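Local coordinates for protein probable transcriptional regulator (PDB 3HIM) that probably binds regulatory DNA through an N-terminal helix-turn-helix, as a transcriptional regulator of the TetR family, at residues B[106-109]-B[110-114]; B[184-187]-B[188-192]. All coordinates share one frame; numbering follows the deposited sequence.

Interaction 1 (B[106-109]-B[110-114])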
# COMPACT_ATOMS: atom_id res chain seq x y z
N ASP B 106 -5.33 -2.21 12.77
CA ASP B 106 -6.71 -2.31 13.31
C ASP B 106 -7.82 -1.86 12.36
O ASP B 106 -8.88 -2.47 12.31
CB ASP B 106 -6.86 -1.52 14.61
CG ASP B 106 -6.07 -2.09 15.77
OD1 ASP B 106 -5.61 -3.26 15.72
OD2 ASP B 106 -5.92 -1.34 16.76
N ASN B 107 -7.61 -0.78 11.61
CA ASN B 107 -8.69 -0.26 10.77
C ASN B 107 -8.51 -0.51 9.29
O ASN B 107 -9.01 0.27 8.46
CB ASN B 107 -8.89 1.23 11.03
CG ASN B 107 -9.19 1.49 12.47
OD1 ASN B 107 -10.31 1.29 12.92
ND2 ASN B 107 -8.18 1.91 13.23
N ARG B 108 -7.82 -1.61 8.97
CA ARG B 108 -7.40 -1.91 7.59
C ARG B 108 -8.55 -1.97 6.57
O ARG B 108 -8.38 -1.52 5.42
CB ARG B 108 -6.54 -3.19 7.52
CG ARG B 108 -7.20 -4.47 8.07
CD ARG B 108 -6.19 -5.62 8.30
NE ARG B 108 -6.83 -6.83 8.80
CZ ARG B 108 -7.03 -7.11 10.09
NH1 ARG B 108 -6.62 -6.27 11.04
NH2 ARG B 108 -7.63 -8.23 10.42
N ALA B 109 -9.69 -2.53 6.98
CA ALA B 109 -10.83 -2.72 6.07
C ALA B 109 -11.42 -1.38 5.71
O ALA B 109 -11.61 -1.08 4.55
CB ALA B 109 -11.90 -3.65 6.69
N SER B 110 -11.70 -0.57 6.72
CA SER B 110 -12.07 0.81 6.47
C SER B 110 -10.99 1.56 5.71
O SER B 110 -11.30 2.34 4.82
CB SER B 110 -12.38 1.53 7.77
OG SER B 110 -12.69 2.87 7.48
N ALA B 111 -9.72 1.34 6.06
CA ALA B 111 -8.61 2.06 5.39
C ALA B 111 -8.57 1.75 3.90
O ALA B 111 -8.46 2.66 3.08
CB ALA B 111 -7.28 1.73 6.04
N ARG B 112 -8.69 0.47 3.55
CA ARG B 112 -8.71 0.07 2.14
C ARG B 112 -9.82 0.76 1.33
O ARG B 112 -9.57 1.27 0.24
CB ARG B 112 -8.81 -1.45 2.03
CG ARG B 112 -7.47 -2.13 2.28
CD ARG B 112 -7.53 -3.63 2.11
NE ARG B 112 -7.59 -4.31 3.41
CZ ARG B 112 -8.59 -5.08 3.80
NH1 ARG B 112 -9.61 -5.31 2.97
NH2 ARG B 112 -8.58 -5.65 5.00
N VAL B 113 -11.04 0.79 1.88
CA VAL B 113 -12.18 1.37 1.17
C VAL B 113 -11.95 2.88 0.99
O VAL B 113 -12.13 3.42 -0.11
CB VAL B 113 -13.54 1.06 1.89
CG1 VAL B 113 -14.67 1.87 1.29
CG2 VAL B 113 -13.86 -0.46 1.81
N GLY B 114 -11.52 3.53 2.07
CA GLY B 114 -11.13 4.93 2.04
C GLY B 114 -10.04 5.25 1.04
O GLY B 114 -10.13 6.25 0.35
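The guanidinium of R112 lies with one face over R108 O and A109 CA, the latter 3.8 Å from R112 NH2 and offset toward the rim, while the same NH2 reaches the aliphatic part of R108, 3.6 Å from R108 CG. This is the start of helix 108-116, a short helix in the TetR-like C-terminal domain, with N107 at the N-cap position. The two arginines run side by side one turn apart, their guanidinium planes 39° apart, and R108 NE stays 4.3 Å from R112 NH2. Each guanidinium has its own carbonyl: R108 NH1 hydrogen-bonds to A105 O, R112 NE to S173 O of helix 158-175. A bend at chi3 (-102°) folds R112 back over the turn. With an alanine here in place of R112, S173 O would probably lose this donor and the R108 carbonyl its cover. A109 and S110 also pack on I26, and V113 on F29, joining this turn to helix 16-32 of the DNA-binding domain. The backbone closes the turn with A111 N to N107 O, 2.7 Å, and R112 N to R108 O, also 2.7 Å; R112 CG stands 3.3 Å from R108 O.

Interaction 2 (B[184-187]-B[188-192])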
# COMPACT_ATOMS: atom_id res chain seq x y z
N PRO B 184 -0.43 -6.05 15.82
CA PRO B 184 -0.09 -4.65 15.52
C PRO B 184 1.11 -4.10 16.32
O PRO B 184 1.90 -3.33 15.80
CB PRO B 184 -1.36 -3.86 15.91
CG PRO B 184 -2.47 -4.85 15.99
CD PRO B 184 -1.87 -6.23 16.14
N ARG B 185 1.23 -4.52 17.57
CA ARG B 185 2.26 -3.98 18.45
C ARG B 185 3.65 -4.36 17.95
O ARG B 185 4.56 -3.55 18.00
CB ARG B 185 2.05 -4.44 19.89
CG ARG B 185 0.72 -3.94 20.48
CD ARG B 185 0.32 -4.70 21.74
NE ARG B 185 0.62 -6.12 21.59
CZ ARG B 185 0.26 -7.07 22.45
NH1 ARG B 185 -0.44 -6.77 23.54
NH2 ARG B 185 0.60 -8.33 22.20
N ILE B 186 3.79 -5.59 17.44
CA ILE B 186 5.07 -6.07 16.90
C ILE B 186 5.46 -5.31 15.61
O ILE B 186 6.58 -4.80 15.47
CB ILE B 186 5.07 -7.63 16.68
CG1 ILE B 186 4.87 -8.35 18.02
CG2 ILE B 186 6.34 -8.09 15.96
CD1 ILE B 186 4.74 -9.90 17.93
N ILE B 187 4.53 -5.19 14.67
CA ILE B 187 4.87 -4.47 13.46
C ILE B 187 5.20 -2.99 13.75
O ILE B 187 6.19 -2.46 13.22
CB ILE B 187 3.84 -4.67 12.30
CG1 ILE B 187 4.34 -3.98 11.02
CG2 ILE B 187 2.46 -4.14 12.69
CD1 ILE B 187 5.70 -4.46 10.53
N ALA B 188 4.44 -2.35 14.62
CA ALA B 188 4.73 -0.96 14.94
C ALA B 188 6.13 -0.83 15.53
O ALA B 188 6.88 0.09 15.16
CB ALA B 188 3.68 -0.38 15.87
N ALA B 189 6.50 -1.76 16.41
CA ALA B 189 7.80 -1.69 17.07
C ALA B 189 8.91 -1.80 16.04
O ALA B 189 9.89 -1.04 16.09
CB ALA B 189 7.94 -2.79 18.14
N ARG B 190 8.76 -2.74 15.11
CA ARG B 190 9.72 -2.88 14.01
C ARG B 190 9.84 -1.62 13.14
O ARG B 190 10.94 -1.22 12.75
CB ARG B 190 9.33 -4.07 13.14
CG ARG B 190 10.27 -5.24 13.24
CD ARG B 190 10.21 -5.97 14.54
NE ARG B 190 10.92 -5.28 15.63
CZ ARG B 190 10.66 -5.54 16.91
NH1 ARG B 190 9.76 -6.47 17.20
NH2 ARG B 190 11.29 -4.89 17.88
N TYR B 191 8.70 -1.00 12.87
CA TYR B 191 8.66 0.16 12.00
C TYR B 191 9.15 1.39 12.73
O TYR B 191 9.74 2.28 12.12
CB TYR B 191 7.25 0.38 11.45
CG TYR B 191 6.97 -0.43 10.21
CD1 TYR B 191 7.83 -1.46 9.78
CD2 TYR B 191 5.83 -0.18 9.46
CE1 TYR B 191 7.56 -2.18 8.62
CE2 TYR B 191 5.54 -0.90 8.32
CZ TYR B 191 6.39 -1.89 7.89
OH TYR B 191 6.05 -2.58 6.72
N VAL B 192 8.94 1.42 14.04
CA VAL B 192 9.56 2.48 14.85
C VAL B 192 11.09 2.46 14.73
O VAL B 192 11.71 3.50 14.51
CB VAL B 192 9.13 2.40 16.32
CG1 VAL B 192 10.04 3.25 17.18
CG2 VAL B 192 7.68 2.85 16.46
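The first two turns of helix 184-198, the last helix of the chain, carry a CH-pi contact between I187 and Y191. The methyl CD1 of I187 sits over one face of the Y191 ring, 3.7 Å from its centroid and 21° off the ring normal. I187 CD1 is offset toward the rim, with Y191 CE1 the nearest ring atom at 3.5 Å. The torsions of I187 bring the methyl there: CG1 lies anti to the backbone N (chi1 -175°), and the turn at chi2 (57°) swings CD1 forward along the helix. The two side chains cross obliquely, and between their backbones Y191 N donates to I187 O at 2.9 Å. In the TetR-family C-terminal domain this last helix commonly takes part in dimerisation, and here I187 and Y191 both pack on L163 of the second subunit. Within their own chain both also touch W175 of helix 158-175, while Y191 reaches V101 of helix 89-106. I186 and R190 occupy a more open strip of the helix and run side by side. The methyl CG2 of I186 meets the R190 guanidinium at its edge, near the plane, 4.0 Å from R190 NH1. Bends at chi2 and chi3 curl R190 back toward the start of the helix, where A189 CB lies under one face of its guanidinium, toward the rim. Its charge is answered by a salt bridge to E193, and its side chain packs on A160 of the second subunit. R185 likewise has its acid in D183, just before the helix. At the first turn, A188 N donates to P184 O at 3.0 Å, and A188 CB stands 3.4 Å from that same P184 O.

From the N terminus, the chain passes helix 16-32 and the rest of the DNA-binding region, then runs down helix 89-106 into interaction 1, where 106-114 carries it through N107 into helix 108-116. Helices 123-149 and 158-175 follow before interaction 2 starts helix 184-198. Each contact is local to its helix and closes no long loop; the two come in series, neither nested nor crossed, with centres about 18 Å apart. They meet directly where D106 OD1 lies 3.5 Å from P184 CG, a packing contact. Helix 158-175 is common ground: interaction 1 links it to helix 16-32, interaction 2 to the second subunit.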